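PDB 6NV6: glutathione S-transferase from Xanthomonas axonopodis pv. citri, which probably transfers glutathione to electrophilic substrates as a theta-class transferase, binding glutathione with a thioredoxin-like domain packed against an all-helical one. Local coordinates for residues V15-W20 with E67-V72; I71-A76 with F158-I163; T104-F109 with G166-A171; R110-G115 with Y170-M175; R142-L147 with L182-A187. All blocks are in the same frame, centred on the assembly; numbering follows the deposited sequence.

Contact 1: residues V15-W20 with E67-V72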
# COMPACT_ATOMS: atom_id res chain seq x y z
N VAL A 15 3.12 -7.12 0.44
CA VAL A 15 2.72 -7.96 1.55
C VAL A 15 2.05 -7.11 2.63
O VAL A 15 1.07 -7.54 3.26
CB VAL A 15 3.95 -8.73 2.08
CG1 VAL A 15 3.60 -9.59 3.30
CG2 VAL A 15 4.59 -9.58 0.97
N ARG A 16 2.52 -5.88 2.82
CA ARG A 16 1.86 -4.97 3.75
C ARG A 16 0.40 -4.76 3.36
O ARG A 16 -0.48 -4.74 4.22
CB ARG A 16 2.58 -3.63 3.79
CG ARG A 16 3.87 -3.62 4.59
CD ARG A 16 4.55 -2.26 4.45
NE ARG A 16 5.78 -2.19 5.24
CZ ARG A 16 6.99 -1.99 4.73
NH1 ARG A 16 7.14 -1.82 3.42
NH2 ARG A 16 8.04 -1.97 5.54
N LYS A 17 0.15 -4.59 2.06
CA LYS A 17 -1.21 -4.45 1.55
C LYS A 17 -2.10 -5.58 2.05
O LYS A 17 -3.25 -5.35 2.46
CB LYS A 17 -1.22 -4.49 0.03
CG LYS A 17 -0.65 -3.29 -0.68
CD LYS A 17 -0.96 -3.45 -2.14
CE LYS A 17 0.08 -2.83 -3.03
NZ LYS A 17 -0.07 -3.45 -4.37
N ALA A 18 -1.59 -6.80 2.02
CA ALA A 18 -2.40 -7.95 2.39
C ALA A 18 -2.54 -8.06 3.91
O ALA A 18 -3.64 -8.32 4.40
CB ALA A 18 -1.79 -9.22 1.81
N LEU A 19 -1.44 -7.85 4.65
CA LEU A 19 -1.51 -7.92 6.11
C LEU A 19 -2.45 -6.86 6.65
O LEU A 19 -3.28 -7.15 7.52
CB LEU A 19 -0.11 -7.74 6.71
CG LEU A 19 0.84 -8.81 6.20
CD1 LEU A 19 2.28 -8.53 6.55
CD2 LEU A 19 0.39 -10.18 6.68
N TRP A 20 -2.35 -5.65 6.13
CA TRP A 20 -3.23 -4.58 6.57
C TRP A 20 -4.70 -4.94 6.30
O TRP A 20 -5.56 -4.74 7.17
CB TRP A 20 -2.83 -3.29 5.86
CG TRP A 20 -3.67 -2.10 6.21
CD1 TRP A 20 -4.52 -1.97 7.26
CD2 TRP A 20 -3.73 -0.87 5.48
NE1 TRP A 20 -5.11 -0.74 7.23
CE2 TRP A 20 -4.63 -0.04 6.15
CE3 TRP A 20 -3.09 -0.40 4.33
CZ2 TRP A 20 -4.92 1.26 5.70
CZ3 TRP A 20 -3.38 0.90 3.89
CH2 TRP A 20 -4.28 1.71 4.57
N GLU A 67 -1.68 -11.96 -6.36
CA GLU A 67 -1.70 -10.56 -6.76
C GLU A 67 -2.19 -9.71 -5.60
O GLU A 67 -3.31 -9.91 -5.13
CB GLU A 67 -2.60 -10.37 -7.98
CG GLU A 67 -1.89 -10.67 -9.28
CD GLU A 67 -0.85 -9.61 -9.61
OE1 GLU A 67 -0.98 -8.47 -9.10
OE2 GLU A 67 0.09 -9.90 -10.38
N SER A 68 -1.35 -8.76 -5.16
CA SER A 68 -1.63 -7.92 -4.00
C SER A 68 -3.06 -7.37 -4.04
O SER A 68 -3.88 -7.63 -3.14
CB SER A 68 -0.65 -6.75 -3.98
OG SER A 68 0.65 -7.18 -4.33
N ASN A 69 -3.39 -6.63 -5.11
CA ASN A 69 -4.66 -5.92 -5.13
C ASN A 69 -5.84 -6.87 -5.28
O ASN A 69 -6.92 -6.59 -4.75
CB ASN A 69 -4.66 -4.86 -6.24
CG ASN A 69 -3.61 -3.78 -6.02
OD1 ASN A 69 -3.06 -3.63 -4.93
ND2 ASN A 69 -3.33 -3.02 -7.07
N ALA A 70 -5.67 -7.99 -5.99
CA ALA A 70 -6.69 -9.03 -5.98
C ALA A 70 -6.87 -9.60 -4.58
O ALA A 70 -8.01 -9.83 -4.14
CB ALA A 70 -6.33 -10.12 -6.98
N ILE A 71 -5.77 -9.86 -3.88
CA ILE A 71 -5.85 -10.33 -2.50
C ILE A 71 -6.64 -9.34 -1.66
O ILE A 71 -7.46 -9.73 -0.82
CB ILE A 71 -4.43 -10.56 -1.93
CG1 ILE A 71 -3.74 -11.70 -2.67
CG2 ILE A 71 -4.50 -10.88 -0.44
CD1 ILE A 71 -2.25 -11.77 -2.43
N VAL A 72 -6.42 -8.04 -1.87
CA VAL A 72 -7.11 -7.04 -1.07
C VAL A 72 -8.60 -7.09 -1.38
O VAL A 72 -9.44 -7.26 -0.49
CB VAL A 72 -6.53 -5.64 -1.31
CG1 VAL A 72 -7.45 -4.55 -0.74
CG2 VAL A 72 -5.11 -5.52 -0.74
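K17 and A18 carry helix 13-25 against helix 68-79 within the thioredoxin-like domain of the GST fold; segments 15-20 and 68-72 run almost parallel (5°). Helix 68-79 opens with S68-N69-A70-I71-V72, which fits the family's SNAIL/TRAIL motif, with E67 at the N-cap position; in relatives the glutamate before the motif and its first serine hold the glutamyl end of glutathione. K17 comes first along the helix. Its chi1 (-71°) sets CG beside the backbone N, and the chain bends at chi3 on its way past S68, with K17 CD 3.8 Å from S68 CB. The ammonium end meets the amide of N69 obliquely, K17 NZ giving a hydrogen bond to N69 OD1 at 3.0 Å from above the carbonyl plane. K17 NZ is also bonded to N14 OD1, just upstream on its own helix, so two amide oxygens grip this buried amine. The backbone of K17 packs as well: V72 CG2 lies 3.7 Å from K17 O. F168 and S167 of helix 163-174 touch the same lysine from the helical domain. One residue on, the CA atoms of the two segments come closest, at A18 and V72 (5.9 Å). The methyl of A18 meets I71, whose CG2 branch, anti to the backbone N, sits 3.9 Å from A18 CB.

Contact 2: residues I71-A76 with F158-I163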
# COMPACT_ATOMS: atom_id res chain seq x y z
N ILE A 71 -5.77 -9.86 -3.88
CA ILE A 71 -5.85 -10.33 -2.50
C ILE A 71 -6.64 -9.34 -1.66
O ILE A 71 -7.46 -9.73 -0.82
CB ILE A 71 -4.43 -10.56 -1.93
CG1 ILE A 71 -3.74 -11.70 -2.67
CG2 ILE A 71 -4.50 -10.88 -0.44
CD1 ILE A 71 -2.25 -11.77 -2.43
N VAL A 72 -6.42 -8.04 -1.87
CA VAL A 72 -7.11 -7.04 -1.07
C VAL A 72 -8.60 -7.09 -1.38
O VAL A 72 -9.44 -7.26 -0.49
CB VAL A 72 -6.53 -5.64 -1.31
CG1 VAL A 72 -7.45 -4.55 -0.74
CG2 VAL A 72 -5.11 -5.52 -0.74
N ARG A 73 -8.94 -6.94 -2.66
CA ARG A 73 -10.34 -6.91 -3.06
C ARG A 73 -11.07 -8.14 -2.57
O ARG A 73 -12.21 -8.06 -2.11
CB ARG A 73 -10.46 -6.76 -4.58
CG ARG A 73 -10.23 -5.32 -5.05
CD ARG A 73 -10.61 -5.15 -6.52
NE ARG A 73 -9.65 -5.84 -7.38
CZ ARG A 73 -8.58 -5.25 -7.90
NH1 ARG A 73 -8.34 -3.97 -7.66
NH2 ARG A 73 -7.74 -5.95 -8.66
N TYR A 74 -10.40 -9.29 -2.63
CA TYR A 74 -11.00 -10.51 -2.13
C TYR A 74 -11.25 -10.42 -0.62
O TYR A 74 -12.39 -10.58 -0.16
CB TYR A 74 -10.11 -11.71 -2.45
CG TYR A 74 -10.57 -12.92 -1.71
CD1 TYR A 74 -11.80 -13.49 -2.00
CD2 TYR A 74 -9.81 -13.46 -0.68
CE1 TYR A 74 -12.25 -14.60 -1.31
CE2 TYR A 74 -10.25 -14.57 0.02
CZ TYR A 74 -11.46 -15.13 -0.30
OH TYR A 74 -11.90 -16.23 0.39
N LEU A 75 -10.19 -10.16 0.16
CA LEU A 75 -10.32 -10.15 1.61
C LEU A 75 -11.41 -9.20 2.08
O LEU A 75 -12.15 -9.50 3.02
CB LEU A 75 -8.98 -9.81 2.26
CG LEU A 75 -8.08 -11.04 2.40
CD1 LEU A 75 -6.65 -10.65 2.75
CD2 LEU A 75 -8.66 -12.03 3.41
N ALA A 76 -11.54 -8.04 1.44
CA ALA A 76 -12.56 -7.10 1.90
C ALA A 76 -13.96 -7.56 1.50
O ALA A 76 -14.87 -7.60 2.33
CB ALA A 76 -12.28 -5.69 1.38
N PHE A 158 -12.91 5.86 4.27
CA PHE A 158 -11.87 4.89 3.98
C PHE A 158 -12.46 3.57 3.47
O PHE A 158 -13.53 3.14 3.90
CB PHE A 158 -11.04 4.68 5.26
CG PHE A 158 -10.14 3.48 5.24
CD1 PHE A 158 -10.60 2.24 5.62
CD2 PHE A 158 -8.80 3.61 4.90
CE1 PHE A 158 -9.76 1.14 5.63
CE2 PHE A 158 -7.95 2.51 4.90
CZ PHE A 158 -8.43 1.27 5.27
N ALA A 159 -11.75 2.93 2.55
CA ALA A 159 -12.15 1.61 2.04
C ALA A 159 -10.93 0.99 1.35
O ALA A 159 -9.83 1.53 1.40
CB ALA A 159 -13.36 1.72 1.12
N MET A 160 -11.15 -0.15 0.69
CA MET A 160 -10.06 -0.92 0.09
C MET A 160 -9.21 -0.07 -0.86
O MET A 160 -8.01 -0.34 -1.03
CB MET A 160 -10.64 -2.11 -0.67
CG MET A 160 -11.72 -1.69 -1.68
SD MET A 160 -12.21 -3.02 -2.79
CE MET A 160 -12.04 -4.36 -1.64
N GLY A 161 -9.83 0.93 -1.50
CA GLY A 161 -9.12 1.73 -2.47
C GLY A 161 -7.94 2.49 -1.90
O GLY A 161 -6.99 2.79 -2.62
N ASP A 162 -7.97 2.78 -0.60
CA ASP A 162 -6.85 3.48 0.02
C ASP A 162 -5.68 2.55 0.35
O ASP A 162 -4.58 3.04 0.65
CB ASP A 162 -7.30 4.16 1.31
CG ASP A 162 -8.24 5.31 1.06
OD1 ASP A 162 -9.46 5.07 0.85
OD2 ASP A 162 -7.75 6.46 1.08
N ILE A 163 -5.88 1.24 0.30
CA ILE A 163 -4.94 0.30 0.89
C ILE A 163 -3.67 0.14 0.05
O ILE A 163 -2.58 0.20 0.62
CB ILE A 163 -5.64 -1.03 1.14
CG1 ILE A 163 -6.58 -0.90 2.34
CG2 ILE A 163 -4.63 -2.16 1.38
CD1 ILE A 163 -7.41 -2.13 2.60
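M160 reaches across to helix 68-79, where the M160 and R73 side chains cross at about a right angle. The CG of M160 occupies the crowded position between the backbone N and the carbonyl carbon (chi1 54°), and a bend at chi3 (34°) brings CE to the helix surface. There the methyl meets A76, M160 CE lying 3.3 Å from A76 CB, and rests against the backbone at R73 CA. The sulfur sits farther back, M160 SD being 3.8 Å from R73 CG, while the rest of the arginine leads away toward a long, weak ion pair with D95. V72 and M160 run past each other in opposite directions, touching near the root of the methionine. V72 CG1 lies between M160 CB, at 4.0 Å, and I163 CD1, at 4.1 Å, while V72 CG2 meets I163 CG2 at 4.0 Å. V72 is thus held by both M160 and I163. M98 of helix 88-118 also touches V72 and R73, and the M160 backbone is hydrogen-bonded to L83. The contacts between the two segments are apolar and join the last helix of the thioredoxin-like domain to the loop leading into helix 163-174, at the buried interdomain seam of the GST fold.

Contact 3: residues T104-F109 with G166-A171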
# COMPACT_ATOMS: atom_id res chain seq x y z
N THR A 104 1.37 2.84 -12.23
CA THR A 104 2.06 4.10 -12.45
C THR A 104 3.05 4.45 -11.35
O THR A 104 4.12 5.01 -11.63
CB THR A 104 1.03 5.23 -12.61
OG1 THR A 104 0.17 4.94 -13.71
CG2 THR A 104 1.71 6.57 -12.86
N PHE A 105 2.74 4.13 -10.10
CA PHE A 105 3.59 4.61 -9.02
C PHE A 105 4.62 3.59 -8.56
O PHE A 105 5.77 3.97 -8.29
CB PHE A 105 2.73 5.03 -7.82
CG PHE A 105 3.53 5.47 -6.63
CD1 PHE A 105 4.18 6.68 -6.64
CD2 PHE A 105 3.66 4.64 -5.52
CE1 PHE A 105 4.94 7.08 -5.55
CE2 PHE A 105 4.41 5.04 -4.41
CZ PHE A 105 5.05 6.26 -4.43
N ALA A 106 4.25 2.32 -8.47
CA ALA A 106 5.08 1.35 -7.76
C ALA A 106 6.44 1.17 -8.42
O ALA A 106 7.47 1.05 -7.73
CB ALA A 106 4.34 0.02 -7.67
N GLY A 107 6.49 1.16 -9.76
CA GLY A 107 7.74 0.89 -10.44
C GLY A 107 8.80 1.93 -10.16
O GLY A 107 9.91 1.61 -9.73
N VAL A 108 8.47 3.21 -10.38
CA VAL A 108 9.44 4.27 -10.12
C VAL A 108 9.75 4.35 -8.63
O VAL A 108 10.91 4.57 -8.24
CB VAL A 108 8.94 5.62 -10.68
CG1 VAL A 108 7.73 6.12 -9.94
CG2 VAL A 108 10.06 6.67 -10.63
N PHE A 109 8.76 4.12 -7.77
CA PHE A 109 9.03 4.25 -6.35
C PHE A 109 9.88 3.10 -5.85
O PHE A 109 10.79 3.31 -5.04
CB PHE A 109 7.74 4.31 -5.54
CG PHE A 109 8.00 4.37 -4.07
CD1 PHE A 109 8.41 5.55 -3.48
CD2 PHE A 109 7.91 3.24 -3.29
CE1 PHE A 109 8.68 5.61 -2.12
CE2 PHE A 109 8.19 3.29 -1.94
CZ PHE A 109 8.57 4.48 -1.35
N GLY A 166 -1.74 3.37 0.28
CA GLY A 166 -1.48 3.57 1.70
C GLY A 166 -0.33 2.72 2.21
O GLY A 166 0.41 3.15 3.11
N SER A 167 -0.15 1.53 1.65
CA SER A 167 0.96 0.68 2.09
C SER A 167 2.29 1.16 1.53
O SER A 167 3.34 0.93 2.16
CB SER A 167 0.70 -0.78 1.70
OG SER A 167 -0.64 -1.16 1.95
N PHE A 168 2.29 1.81 0.37
CA PHE A 168 3.52 2.42 -0.13
C PHE A 168 3.85 3.70 0.61
O PHE A 168 5.02 3.97 0.91
CB PHE A 168 3.42 2.72 -1.63
CG PHE A 168 3.62 1.52 -2.51
CD1 PHE A 168 4.89 1.14 -2.90
CD2 PHE A 168 2.54 0.80 -2.98
CE1 PHE A 168 5.07 0.04 -3.73
CE2 PHE A 168 2.72 -0.30 -3.80
CZ PHE A 168 3.99 -0.68 -4.18
N ILE A 169 2.82 4.50 0.93
CA ILE A 169 3.06 5.86 1.41
C ILE A 169 3.70 5.86 2.79
O ILE A 169 4.26 6.89 3.21
CB ILE A 169 1.76 6.68 1.39
CG1 ILE A 169 2.06 8.10 0.91
CG2 ILE A 169 1.11 6.70 2.76
CD1 ILE A 169 2.38 8.16 -0.56
N TYR A 170 3.64 4.74 3.50
CA TYR A 170 4.47 4.58 4.68
C TYR A 170 5.95 4.67 4.32
O TYR A 170 6.71 5.43 4.94
CB TYR A 170 4.15 3.24 5.36
CG TYR A 170 5.10 2.92 6.49
CD1 TYR A 170 5.15 3.71 7.63
CD2 TYR A 170 5.96 1.82 6.42
CE1 TYR A 170 6.01 3.43 8.66
CE2 TYR A 170 6.82 1.53 7.45
CZ TYR A 170 6.84 2.33 8.57
OH TYR A 170 7.69 2.05 9.61
N ALA A 171 6.38 3.92 3.31
CA ALA A 171 7.76 4.02 2.87
C ALA A 171 8.10 5.43 2.42
O ALA A 171 9.15 5.98 2.79
CB ALA A 171 8.03 3.02 1.74
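F168 sits among F105, A106 and F109, its ring lying between helices 88-118 and 163-174, whose local axes are 11.3 Å apart at 28°. The aromatic part is an offset edge-to-face pair: the edge of F105 points toward the face of F168, with planes at 89° and ring centroids 5.9 Å apart. In the same pair F168 CB lies at the F105 edge, near its plane, 3.8 Å from F105 CE2. The other contacts are plainly apolar. F109 comes to the edge of the F168 ring, F109 CD2 lying 3.7 Å from F168 CD1 as the two side chains pass in opposite directions. Its chi1 (177°) sets CG anti to the backbone N, and within its own helix F109 places CB over one face of F105, toward the rim. A106 CB touches the far end of the phenylalanine, 3.6 Å from F168 CZ. A171 CB stands at the edge of F109, 3.5 Å from F109 CZ. L140 of helix 126-146 adds to the wall around F105. Such a contact in the helical domain implies cohesion by dispersion and ring electrostatics, with nothing polar bridging the two segments.

Contact 4: residues R110-G115 with Y170-M175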
# COMPACT_ATOMS: atom_id res chain seq x y z
N ARG A 110 9.60 1.87 -6.30
CA ARG A 110 10.46 0.76 -5.90
C ARG A 110 11.89 1.03 -6.33
O ARG A 110 12.84 0.63 -5.63
CB ARG A 110 9.95 -0.56 -6.48
N ASP A 111 12.07 1.74 -7.44
CA ASP A 111 13.40 2.11 -7.90
C ASP A 111 14.02 3.14 -6.96
O ASP A 111 15.17 2.98 -6.52
CB ASP A 111 13.33 2.65 -9.32
CG ASP A 111 14.52 2.25 -10.15
OD1 ASP A 111 14.82 1.04 -10.21
OD2 ASP A 111 15.15 3.16 -10.76
N LEU A 112 13.28 4.21 -6.65
CA LEU A 112 13.74 5.17 -5.66
C LEU A 112 14.10 4.48 -4.36
O LEU A 112 15.19 4.67 -3.81
CB LEU A 112 12.67 6.24 -5.40
CG LEU A 112 13.07 7.23 -4.30
CD1 LEU A 112 14.22 8.10 -4.75
CD2 LEU A 112 11.89 8.07 -3.87
N PHE A 113 13.20 3.63 -3.88
CA PHE A 113 13.43 3.01 -2.58
C PHE A 113 14.64 2.09 -2.59
O PHE A 113 15.32 1.95 -1.57
CB PHE A 113 12.18 2.24 -2.14
CG PHE A 113 12.32 1.62 -0.80
CD1 PHE A 113 12.84 0.34 -0.65
CD2 PHE A 113 11.97 2.33 0.35
CE1 PHE A 113 12.99 -0.24 0.60
CE2 PHE A 113 12.12 1.76 1.62
CZ PHE A 113 12.63 0.47 1.74
N TRP A 114 14.93 1.44 -3.72
CA TRP A 114 16.08 0.53 -3.74
C TRP A 114 17.38 1.32 -3.63
O TRP A 114 18.23 1.03 -2.77
CB TRP A 114 16.06 -0.35 -4.99
CG TRP A 114 15.55 -1.75 -4.69
CD1 TRP A 114 14.26 -2.19 -4.77
CD2 TRP A 114 16.34 -2.87 -4.24
NE1 TRP A 114 14.19 -3.52 -4.40
CE2 TRP A 114 15.44 -3.96 -4.07
CE3 TRP A 114 17.70 -3.07 -3.97
CZ2 TRP A 114 15.88 -5.23 -3.65
CZ3 TRP A 114 18.13 -4.33 -3.54
CH2 TRP A 114 17.22 -5.39 -3.39
N GLY A 115 17.55 2.33 -4.48
CA GLY A 115 18.74 3.16 -4.45
C GLY A 115 19.10 3.80 -3.13
O GLY A 115 20.24 4.20 -2.92
N TYR A 170 3.64 4.74 3.50
CA TYR A 170 4.47 4.58 4.68
C TYR A 170 5.95 4.67 4.32
O TYR A 170 6.71 5.43 4.94
CB TYR A 170 4.15 3.24 5.36
CG TYR A 170 5.10 2.92 6.49
CD1 TYR A 170 5.15 3.71 7.63
CD2 TYR A 170 5.96 1.82 6.42
CE1 TYR A 170 6.01 3.43 8.66
CE2 TYR A 170 6.82 1.53 7.45
CZ TYR A 170 6.84 2.33 8.57
OH TYR A 170 7.69 2.05 9.61
N ALA A 171 6.38 3.92 3.31
CA ALA A 171 7.76 4.02 2.87
C ALA A 171 8.10 5.43 2.42
O ALA A 171 9.15 5.98 2.79
CB ALA A 171 8.03 3.02 1.74
N TRP A 172 7.21 6.05 1.64
CA TRP A 172 7.45 7.41 1.16
C TRP A 172 7.78 8.38 2.29
O TRP A 172 8.73 9.16 2.19
CB TRP A 172 6.23 7.90 0.38
CG TRP A 172 6.30 9.34 -0.04
CD1 TRP A 172 5.61 10.40 0.51
CD2 TRP A 172 7.09 9.89 -1.10
NE1 TRP A 172 5.93 11.57 -0.15
CE2 TRP A 172 6.83 11.28 -1.14
CE3 TRP A 172 7.99 9.35 -2.02
CZ2 TRP A 172 7.44 12.13 -2.07
CZ3 TRP A 172 8.59 10.19 -2.93
CH2 TRP A 172 8.31 11.56 -2.95
N PHE A 173 7.02 8.34 3.38
CA PHE A 173 7.16 9.36 4.40
C PHE A 173 8.24 9.04 5.42
O PHE A 173 8.78 9.97 6.04
CB PHE A 173 5.82 9.57 5.11
CG PHE A 173 4.88 10.49 4.37
CD1 PHE A 173 5.21 11.83 4.18
CD2 PHE A 173 3.68 10.02 3.84
CE1 PHE A 173 4.35 12.68 3.50
CE2 PHE A 173 2.82 10.87 3.16
CZ PHE A 173 3.16 12.20 2.99
N GLU A 174 8.58 7.78 5.61
CA GLU A 174 9.56 7.41 6.62
C GLU A 174 10.92 7.09 6.04
O GLU A 174 11.89 6.94 6.79
CB GLU A 174 9.03 6.24 7.45
CG GLU A 174 7.61 6.47 7.98
CD GLU A 174 7.48 7.73 8.86
OE1 GLU A 174 8.47 8.08 9.53
OE2 GLU A 174 6.39 8.37 8.87
N MET A 175 11.02 6.98 4.71
CA MET A 175 12.27 6.97 3.97
C MET A 175 13.14 8.17 4.30
O MET A 175 12.62 9.28 4.49
CB MET A 175 12.02 6.98 2.46
CG MET A 175 12.12 5.65 1.79
SD MET A 175 12.29 5.89 0.02
CE MET A 175 11.18 7.25 -0.23
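M175 and F113, both buried, make the closer part of this contact, near the C-terminal end of helix 163-174. The thioether approaches the ring obliquely: M175 SD is 3.6 Å from F113 CD2, and M175 CG is equally near, 3.6 Å from F113 CD2. Measured to the centroid of the F113 ring, M175 SD is 4.9 Å away and 71° off the normal, a Met-aromatic contact. A bend at chi3 (-40°) turns the terminal methyl toward L112, with M175 CE 3.8 Å from L112 CD2. Contacts elsewhere are looser. The same leucine methyl reaches the six-membered ring of the indole, L112 CD2 to W172 CZ3 being 4.0 Å. A171 touches F113 more distantly, its CB 4.2 Å from F113 CD2. On the solvent side W114 and E174 are exposed and make no contact across the two segments; E174 OE2 is bonded to Y189 OH. M175 is the first residue beyond the helix, and R179 NH2 is hydrogen-bonded to both W172 O and M175 O, satisfying carbonyls at this helix end. In this corner of the helical domain the segments therefore cohere through dispersion and one sulfur-aromatic approach, while the polar bonds go to other partners.

Contact 5: residues R142-L147 with L182-A187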
# COMPACT_ATOMS: atom_id res chain seq x y z
N ARG A 142 -0.50 14.01 -7.94
CA ARG A 142 -1.82 13.68 -8.45
C ARG A 142 -2.72 13.12 -7.35
O ARG A 142 -3.89 13.51 -7.22
CB ARG A 142 -1.70 12.70 -9.62
CG ARG A 142 -1.18 13.31 -10.92
CD ARG A 142 -0.72 12.21 -11.88
NE ARG A 142 0.23 12.69 -12.88
CZ ARG A 142 0.83 11.90 -13.78
NH1 ARG A 142 0.57 10.60 -13.82
NH2 ARG A 142 1.68 12.42 -14.65
N ALA A 143 -2.19 12.20 -6.54
CA ALA A 143 -2.96 11.71 -5.41
C ALA A 143 -3.23 12.82 -4.41
O ALA A 143 -4.33 12.91 -3.84
CB ALA A 143 -2.21 10.54 -4.77
N ASP A 144 -2.23 13.68 -4.17
CA ASP A 144 -2.41 14.83 -3.30
C ASP A 144 -3.56 15.70 -3.77
O ASP A 144 -4.32 16.24 -2.96
CB ASP A 144 -1.12 15.66 -3.22
CG ASP A 144 -1.25 16.87 -2.30
OD1 ASP A 144 -1.64 17.96 -2.78
OD2 ASP A 144 -0.97 16.74 -1.09
N ALA A 145 -3.71 15.84 -5.09
CA ALA A 145 -4.81 16.63 -5.62
C ALA A 145 -6.15 15.93 -5.39
O ALA A 145 -7.16 16.59 -5.09
CB ALA A 145 -4.59 16.89 -7.10
N ALA A 146 -6.19 14.61 -5.52
CA ALA A 146 -7.44 13.90 -5.27
C ALA A 146 -7.81 13.94 -3.80
O ALA A 146 -9.00 13.98 -3.45
CB ALA A 146 -7.33 12.45 -5.76
N LEU A 147 -6.81 13.96 -2.92
CA LEU A 147 -7.06 14.02 -1.49
C LEU A 147 -7.29 15.44 -1.00
O LEU A 147 -7.49 15.64 0.20
CB LEU A 147 -5.90 13.37 -0.74
CG LEU A 147 -5.82 11.85 -0.98
CD1 LEU A 147 -4.47 11.31 -0.55
CD2 LEU A 147 -6.98 11.10 -0.26
N LEU A 182 3.36 18.05 0.14
CA LEU A 182 2.09 17.52 -0.36
C LEU A 182 1.14 17.34 0.82
O LEU A 182 1.03 16.24 1.38
CB LEU A 182 2.29 16.21 -1.11
CG LEU A 182 3.18 16.26 -2.36
CD1 LEU A 182 3.59 14.84 -2.73
CD2 LEU A 182 2.48 16.97 -3.51
N PRO A 183 0.41 18.39 1.19
CA PRO A 183 -0.20 18.43 2.53
C PRO A 183 -1.48 17.63 2.64
O PRO A 183 -1.82 17.17 3.73
CB PRO A 183 -0.46 19.92 2.75
CG PRO A 183 0.15 20.62 1.53
CD PRO A 183 0.12 19.62 0.44
N HIS A 184 -2.22 17.47 1.54
CA HIS A 184 -3.39 16.61 1.60
C HIS A 184 -2.97 15.15 1.67
O HIS A 184 -3.49 14.37 2.49
CB HIS A 184 -4.32 16.89 0.42
CG HIS A 184 -4.64 18.34 0.25
ND1 HIS A 184 -5.81 18.90 0.71
CD2 HIS A 184 -3.92 19.35 -0.29
CE1 HIS A 184 -5.81 20.19 0.45
NE2 HIS A 184 -4.67 20.49 -0.16
N LEU A 185 -2.00 14.77 0.84
CA LEU A 185 -1.39 13.45 0.96
C LEU A 185 -0.94 13.18 2.38
O LEU A 185 -1.16 12.09 2.91
CB LEU A 185 -0.21 13.35 -0.01
CG LEU A 185 0.43 11.97 -0.11
CD1 LEU A 185 -0.45 11.01 -0.93
CD2 LEU A 185 1.84 12.09 -0.67
N GLN A 186 -0.31 14.16 3.03
CA GLN A 186 0.24 13.96 4.36
C GLN A 186 -0.85 13.82 5.42
O GLN A 186 -0.74 12.98 6.32
CB GLN A 186 1.18 15.11 4.71
CG GLN A 186 1.70 15.06 6.13
CD GLN A 186 2.77 16.09 6.39
OE1 GLN A 186 3.43 16.55 5.46
NE2 GLN A 186 2.96 16.46 7.66
N ALA A 187 -1.88 14.66 5.35
CA ALA A 187 -2.98 14.56 6.31
C ALA A 187 -3.70 13.23 6.18
O ALA A 187 -4.21 12.69 7.18
CB ALA A 187 -3.95 15.73 6.12
O HOH W 1 -6.28 14.72 2.70
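D144 meets the start of helix 183-193 with its CG anti to the backbone N (chi1 -179°); L185 also has CG anti to N, and its CD1 meets L147 CD1 at 4.0 Å. D144 OD2 accepts a nearly straight hydrogen bond from L185 N (2.9 Å, N-H...O 173°), the donor lying above the carboxylate plane. H184 N adds a weak bond to D144 OD2 at 3.0 Å. L182 is the N-cap residue; D144 OD2 meets the amides of H184 and L185 just after it, where the helix dipole would probably favour a negative charge. The H184 and D144 side chains cross at about a right angle, with ring and carboxylate planes 74° apart and H184 CD2 lying 3.7 Å from D144 OD1. A water donates to both L147 O (2.9 Å) and H184 O (2.8 Å). L185 continues onto I169 and F173. A side-chain carboxylate from helix 126-146 bonded in this way to the amino end of helix 183-193 joins the two in the GST C-terminal helical domain.

How the contacts relate
Contacts 1 and 2 share I71 and V72 and lie 8 Å apart, centre to centre; contacts 3 and 4 share Y170 and A171, with centres 7 Å apart. Helix 163-174 ties the two pairs together. From its start it meets contact 1 where W20 CZ3 lies 3.4 Å from I163 CA, and farther along K17 CE lies 3.7 Å from F168 CE2 of contact 3. F109 CE1 of contact 3, on helix 88-118, reaches M175 CE of contact 4 at 3.5 Å. Contact 5, about 22 Å from contact 1 between centres, touches contact 3 (I169 CD1 to L185 CD2, 4.0 Å) and contact 4 (F173 CZ to Q186 CA, 3.7 Å). Contact 1 is probably nearest the glutathione site, since theta-class relatives place their catalytic serine near the start of the first helix.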